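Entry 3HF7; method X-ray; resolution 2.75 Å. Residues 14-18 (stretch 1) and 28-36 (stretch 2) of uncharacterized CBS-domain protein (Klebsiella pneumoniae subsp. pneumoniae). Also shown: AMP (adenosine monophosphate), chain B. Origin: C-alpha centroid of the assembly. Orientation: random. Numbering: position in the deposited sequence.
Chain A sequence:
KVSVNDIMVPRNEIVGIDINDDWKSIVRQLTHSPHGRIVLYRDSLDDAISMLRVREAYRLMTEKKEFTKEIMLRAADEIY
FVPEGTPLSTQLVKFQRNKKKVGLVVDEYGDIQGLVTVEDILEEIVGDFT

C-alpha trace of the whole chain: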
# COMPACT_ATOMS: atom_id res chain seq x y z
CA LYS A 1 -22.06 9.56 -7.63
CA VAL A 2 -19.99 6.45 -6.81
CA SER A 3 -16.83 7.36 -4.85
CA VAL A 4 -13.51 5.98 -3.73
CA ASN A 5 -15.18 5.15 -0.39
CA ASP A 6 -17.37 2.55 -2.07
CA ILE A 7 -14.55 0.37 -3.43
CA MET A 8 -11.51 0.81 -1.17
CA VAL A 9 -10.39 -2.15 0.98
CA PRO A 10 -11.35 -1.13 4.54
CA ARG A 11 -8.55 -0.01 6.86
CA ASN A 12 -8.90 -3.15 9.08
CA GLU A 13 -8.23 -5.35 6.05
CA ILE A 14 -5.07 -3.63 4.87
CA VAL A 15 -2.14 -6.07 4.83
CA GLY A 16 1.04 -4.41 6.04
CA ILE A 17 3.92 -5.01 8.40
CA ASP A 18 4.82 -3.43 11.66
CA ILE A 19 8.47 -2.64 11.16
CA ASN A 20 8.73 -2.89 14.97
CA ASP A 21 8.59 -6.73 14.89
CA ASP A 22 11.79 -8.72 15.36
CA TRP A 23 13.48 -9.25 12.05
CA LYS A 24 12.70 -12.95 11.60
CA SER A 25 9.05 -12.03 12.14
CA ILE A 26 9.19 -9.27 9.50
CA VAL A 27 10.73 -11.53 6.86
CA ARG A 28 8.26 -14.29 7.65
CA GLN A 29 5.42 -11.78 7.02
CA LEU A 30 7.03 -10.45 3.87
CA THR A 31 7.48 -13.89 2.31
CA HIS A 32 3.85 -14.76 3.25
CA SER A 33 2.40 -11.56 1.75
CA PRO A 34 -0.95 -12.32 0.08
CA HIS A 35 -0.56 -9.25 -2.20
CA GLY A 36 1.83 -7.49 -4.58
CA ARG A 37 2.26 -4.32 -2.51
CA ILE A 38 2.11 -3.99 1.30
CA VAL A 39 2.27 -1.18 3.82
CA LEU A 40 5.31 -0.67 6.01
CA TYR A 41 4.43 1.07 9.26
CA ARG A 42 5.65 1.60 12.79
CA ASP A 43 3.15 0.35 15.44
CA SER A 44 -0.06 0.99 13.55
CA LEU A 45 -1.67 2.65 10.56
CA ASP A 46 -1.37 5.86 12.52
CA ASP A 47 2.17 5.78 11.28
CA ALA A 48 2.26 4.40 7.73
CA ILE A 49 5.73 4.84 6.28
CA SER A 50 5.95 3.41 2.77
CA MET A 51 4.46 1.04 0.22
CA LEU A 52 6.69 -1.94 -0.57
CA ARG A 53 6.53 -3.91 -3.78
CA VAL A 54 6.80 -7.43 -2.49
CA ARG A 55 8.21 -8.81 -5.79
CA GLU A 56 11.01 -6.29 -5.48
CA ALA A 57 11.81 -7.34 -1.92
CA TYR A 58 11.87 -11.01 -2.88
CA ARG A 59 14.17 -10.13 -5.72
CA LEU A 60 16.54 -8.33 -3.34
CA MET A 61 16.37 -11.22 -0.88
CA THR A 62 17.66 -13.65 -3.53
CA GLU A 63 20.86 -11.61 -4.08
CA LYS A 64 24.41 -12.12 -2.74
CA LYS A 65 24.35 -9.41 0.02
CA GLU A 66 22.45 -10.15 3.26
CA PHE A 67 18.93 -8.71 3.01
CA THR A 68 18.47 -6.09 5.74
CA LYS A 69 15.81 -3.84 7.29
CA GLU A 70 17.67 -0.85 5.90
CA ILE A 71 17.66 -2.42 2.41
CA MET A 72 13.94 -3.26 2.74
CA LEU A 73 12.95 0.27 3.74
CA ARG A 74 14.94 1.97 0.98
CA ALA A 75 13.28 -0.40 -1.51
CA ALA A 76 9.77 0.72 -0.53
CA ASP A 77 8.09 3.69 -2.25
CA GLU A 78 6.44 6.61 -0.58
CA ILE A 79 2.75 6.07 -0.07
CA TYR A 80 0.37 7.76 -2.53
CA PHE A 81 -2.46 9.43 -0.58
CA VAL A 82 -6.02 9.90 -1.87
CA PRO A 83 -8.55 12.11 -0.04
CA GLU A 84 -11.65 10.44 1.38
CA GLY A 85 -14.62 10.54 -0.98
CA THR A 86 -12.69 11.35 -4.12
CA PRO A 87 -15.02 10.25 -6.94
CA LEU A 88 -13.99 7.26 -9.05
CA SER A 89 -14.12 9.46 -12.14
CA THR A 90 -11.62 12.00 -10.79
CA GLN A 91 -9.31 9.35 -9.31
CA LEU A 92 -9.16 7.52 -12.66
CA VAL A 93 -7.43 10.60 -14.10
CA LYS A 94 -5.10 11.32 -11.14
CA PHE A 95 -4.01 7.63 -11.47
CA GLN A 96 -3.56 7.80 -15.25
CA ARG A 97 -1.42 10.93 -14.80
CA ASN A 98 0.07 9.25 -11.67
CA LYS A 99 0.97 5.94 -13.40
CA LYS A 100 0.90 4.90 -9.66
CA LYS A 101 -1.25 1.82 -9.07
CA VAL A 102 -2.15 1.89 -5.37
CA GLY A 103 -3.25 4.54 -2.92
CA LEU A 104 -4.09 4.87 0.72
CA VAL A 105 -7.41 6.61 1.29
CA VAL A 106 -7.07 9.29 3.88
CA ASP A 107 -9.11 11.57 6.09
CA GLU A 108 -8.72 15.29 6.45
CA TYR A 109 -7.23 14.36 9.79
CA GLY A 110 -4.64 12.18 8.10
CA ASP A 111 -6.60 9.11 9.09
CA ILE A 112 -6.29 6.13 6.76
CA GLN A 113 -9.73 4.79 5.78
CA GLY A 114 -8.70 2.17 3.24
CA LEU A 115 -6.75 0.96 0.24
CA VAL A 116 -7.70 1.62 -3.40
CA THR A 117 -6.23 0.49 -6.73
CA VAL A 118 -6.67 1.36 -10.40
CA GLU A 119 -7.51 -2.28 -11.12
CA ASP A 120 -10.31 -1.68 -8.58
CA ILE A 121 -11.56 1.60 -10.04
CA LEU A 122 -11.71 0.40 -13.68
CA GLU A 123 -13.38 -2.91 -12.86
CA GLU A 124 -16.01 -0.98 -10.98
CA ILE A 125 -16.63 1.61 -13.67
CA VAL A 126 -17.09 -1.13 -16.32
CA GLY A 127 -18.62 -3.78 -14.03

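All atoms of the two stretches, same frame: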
# COMPACT_ATOMS: atom_id res chain seq x y z
N ILE A 14 -6.30 -3.97 5.54
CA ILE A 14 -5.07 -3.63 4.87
C ILE A 14 -3.96 -4.54 5.39
O ILE A 14 -3.70 -4.57 6.60
CB ILE A 14 -4.71 -2.15 5.07
CG1 ILE A 14 -5.81 -1.27 4.48
CG2 ILE A 14 -3.40 -1.83 4.41
CD1 ILE A 14 -5.55 0.23 4.51
N VAL A 15 -3.33 -5.29 4.50
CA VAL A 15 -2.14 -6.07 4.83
C VAL A 15 -0.88 -5.19 4.80
O VAL A 15 -0.55 -4.56 3.78
CB VAL A 15 -1.93 -7.28 3.89
CG1 VAL A 15 -0.69 -8.05 4.29
CG2 VAL A 15 -3.16 -8.20 3.90
N GLY A 16 -0.20 -5.15 5.92
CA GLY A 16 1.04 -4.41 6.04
C GLY A 16 1.87 -5.06 7.13
O GLY A 16 1.46 -6.05 7.73
N ILE A 17 3.05 -4.50 7.37
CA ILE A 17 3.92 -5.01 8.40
C ILE A 17 4.33 -3.90 9.33
O ILE A 17 4.71 -2.80 8.91
CB ILE A 17 5.21 -5.69 7.84
CG1 ILE A 17 4.88 -6.69 6.74
CG2 ILE A 17 5.96 -6.41 8.95
CD1 ILE A 17 6.11 -7.06 5.89
N ASP A 18 4.25 -4.23 10.61
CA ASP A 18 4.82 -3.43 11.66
C ASP A 18 6.32 -3.61 11.59
O ASP A 18 6.84 -4.71 11.83
CB ASP A 18 4.29 -3.88 13.02
CG ASP A 18 4.52 -2.85 14.10
OD1 ASP A 18 5.28 -1.87 13.85
OD2 ASP A 18 3.94 -3.01 15.20
N ARG A 28 9.30 -13.29 7.75
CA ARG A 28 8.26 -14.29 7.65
C ARG A 28 7.00 -13.66 7.05
O ARG A 28 6.39 -14.23 6.15
CB ARG A 28 7.98 -14.90 9.02
CG ARG A 28 7.21 -16.24 8.99
CD ARG A 28 7.13 -16.89 10.39
NE ARG A 28 6.75 -15.92 11.43
CZ ARG A 28 7.52 -15.55 12.46
NH1 ARG A 28 8.73 -16.09 12.65
NH2 ARG A 28 7.07 -14.65 13.33
N GLN A 29 6.63 -12.46 7.52
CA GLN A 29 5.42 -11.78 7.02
C GLN A 29 5.55 -11.38 5.56
O GLN A 29 4.61 -11.51 4.77
CB GLN A 29 5.12 -10.54 7.84
CG GLN A 29 4.47 -10.81 9.18
CD GLN A 29 4.33 -9.55 9.99
OE1 GLN A 29 3.54 -8.66 9.66
NE2 GLN A 29 5.11 -9.45 11.07
N LEU A 30 6.73 -10.89 5.21
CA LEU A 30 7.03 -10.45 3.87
C LEU A 30 6.88 -11.60 2.90
O LEU A 30 6.13 -11.51 1.93
CB LEU A 30 8.45 -9.91 3.85
CG LEU A 30 8.92 -9.23 2.58
CD1 LEU A 30 8.13 -7.97 2.41
CD2 LEU A 30 10.39 -8.93 2.72
N THR A 31 7.55 -12.71 3.18
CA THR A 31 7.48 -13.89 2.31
C THR A 31 6.08 -14.51 2.22
O THR A 31 5.80 -15.23 1.27
CB THR A 31 8.50 -14.97 2.75
OG1 THR A 31 8.20 -15.40 4.08
CG2 THR A 31 9.92 -14.40 2.72
N HIS A 32 5.23 -14.24 3.20
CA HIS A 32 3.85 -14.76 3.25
C HIS A 32 2.81 -13.74 2.78
O HIS A 32 1.60 -13.96 2.95
CB HIS A 32 3.49 -15.22 4.67
CG HIS A 32 4.12 -16.52 5.07
ND1 HIS A 32 5.48 -16.66 5.22
CD2 HIS A 32 3.58 -17.73 5.35
CE1 HIS A 32 5.76 -17.91 5.57
NE2 HIS A 32 4.62 -18.58 5.65
N SER A 33 3.29 -12.64 2.20
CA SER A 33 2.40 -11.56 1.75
C SER A 33 1.37 -12.05 0.73
O SER A 33 1.75 -12.59 -0.31
CB SER A 33 3.23 -10.41 1.15
OG SER A 33 2.40 -9.45 0.52
N PRO A 34 0.07 -11.88 1.03
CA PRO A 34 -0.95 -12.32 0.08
C PRO A 34 -1.16 -11.37 -1.09
O PRO A 34 -1.99 -11.64 -1.94
CB PRO A 34 -2.21 -12.41 0.94
CG PRO A 34 -1.99 -11.42 2.01
CD PRO A 34 -0.52 -11.45 2.32
N HIS A 35 -0.39 -10.28 -1.16
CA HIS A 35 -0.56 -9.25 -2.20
C HIS A 35 0.75 -8.73 -2.77
O HIS A 35 1.81 -8.91 -2.19
CB HIS A 35 -1.35 -8.07 -1.62
CG HIS A 35 -2.74 -8.43 -1.24
ND1 HIS A 35 -3.73 -8.68 -2.17
CD2 HIS A 35 -3.32 -8.59 -0.02
CE1 HIS A 35 -4.85 -8.98 -1.55
NE2 HIS A 35 -4.63 -8.94 -0.25
N GLY A 36 0.66 -8.02 -3.90
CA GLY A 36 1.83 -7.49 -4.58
C GLY A 36 2.51 -6.30 -3.91
O GLY A 36 3.74 -6.16 -3.98
P AMP B . -2.79 -8.20 -5.70
O1P AMP B . -3.22 -9.27 -4.71
O2P AMP B . -1.66 -7.31 -5.25
O3P AMP B . -2.64 -8.65 -7.13
O5' AMP B . -4.08 -7.21 -5.80
C5' AMP B . -5.43 -7.70 -5.80
C4' AMP B . -6.36 -6.74 -5.07
O4' AMP B . -6.30 -6.95 -3.65
C3' AMP B . -6.05 -5.26 -5.30
O3' AMP B . -6.77 -4.68 -6.40
C2' AMP B . -6.44 -4.61 -3.99
O2' AMP B . -7.78 -4.16 -4.04
C1' AMP B . -6.33 -5.70 -2.95
N9 AMP B . -5.08 -5.41 -2.21
C8 AMP B . -3.91 -5.15 -2.82
N7 AMP B . -2.93 -4.90 -1.92
C5 AMP B . -3.46 -4.99 -0.70
C6 AMP B . -2.94 -4.82 0.67
N6 AMP B . -1.64 -4.52 0.88
N1 AMP B . -3.82 -4.99 1.68
C2 AMP B . -5.13 -5.30 1.47
N3 AMP B . -5.66 -5.45 0.24
C4 AMP B . -4.89 -5.31 -0.88

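Stretch 1 enters as a loop at Ile14 and Val15 and becomes a strand from Gly16 to Asp18. Stretch 2 begins in the last turn of a helix that starts earlier in the chain. His32 is the first residue to leave helical phi/psi. The backbone still turns there, with Ser33 N donating to Leu30 O at 3.1 Å. The CA atoms of Ile17 and Gln29 lie 7.1 Å apart, and those of Val15 and Ser33 lie 7.8 Å apart. No hydrogen bond crosses between the stretches, so side-chain packing makes the direct contact. It buries 280 Å² in total.

Ile17 and Val15 both point toward stretch 2, while Ile14 points away. Ile17 is buried against the helix. Its CD1 lies 4.1 Å from Leu30 CD1, an apolar contact. Its CG2 lies 3.4 Å from Gln29 OE1, where the amide end of Gln29 runs alongside the isoleucine. Gln29 NE2 is hydrogen-bonded elsewhere in the structure.

Val15 packs on the loop that follows the helix. Its CG2 is 3.9 Å from Pro34 CG and also 3.9 Å from His35 CD2. The valine methyl meets the edge of the His35 ring, near the ring plane. AMP N9 lies over one face of that ring.

AMP links the two stretches through polar contacts. Val15 N donates to AMP N1 at 2.9 Å, and AMP N6 donates to Val15 O at 3.1 Å, so the backbone of one residue reads the adenine edge. At the phosphate, His35 ND1 donates to AMP O1P at 2.7 Å and Gly36 N to AMP O2P at 2.8 Å. A CB on Gly36 would be crowded by AMP O2P, at 3.2 Å. Within the loop, Ser33 OG donates to His35 O at 2.8 Å, tying together the residues just before the phosphate contact at Gly36.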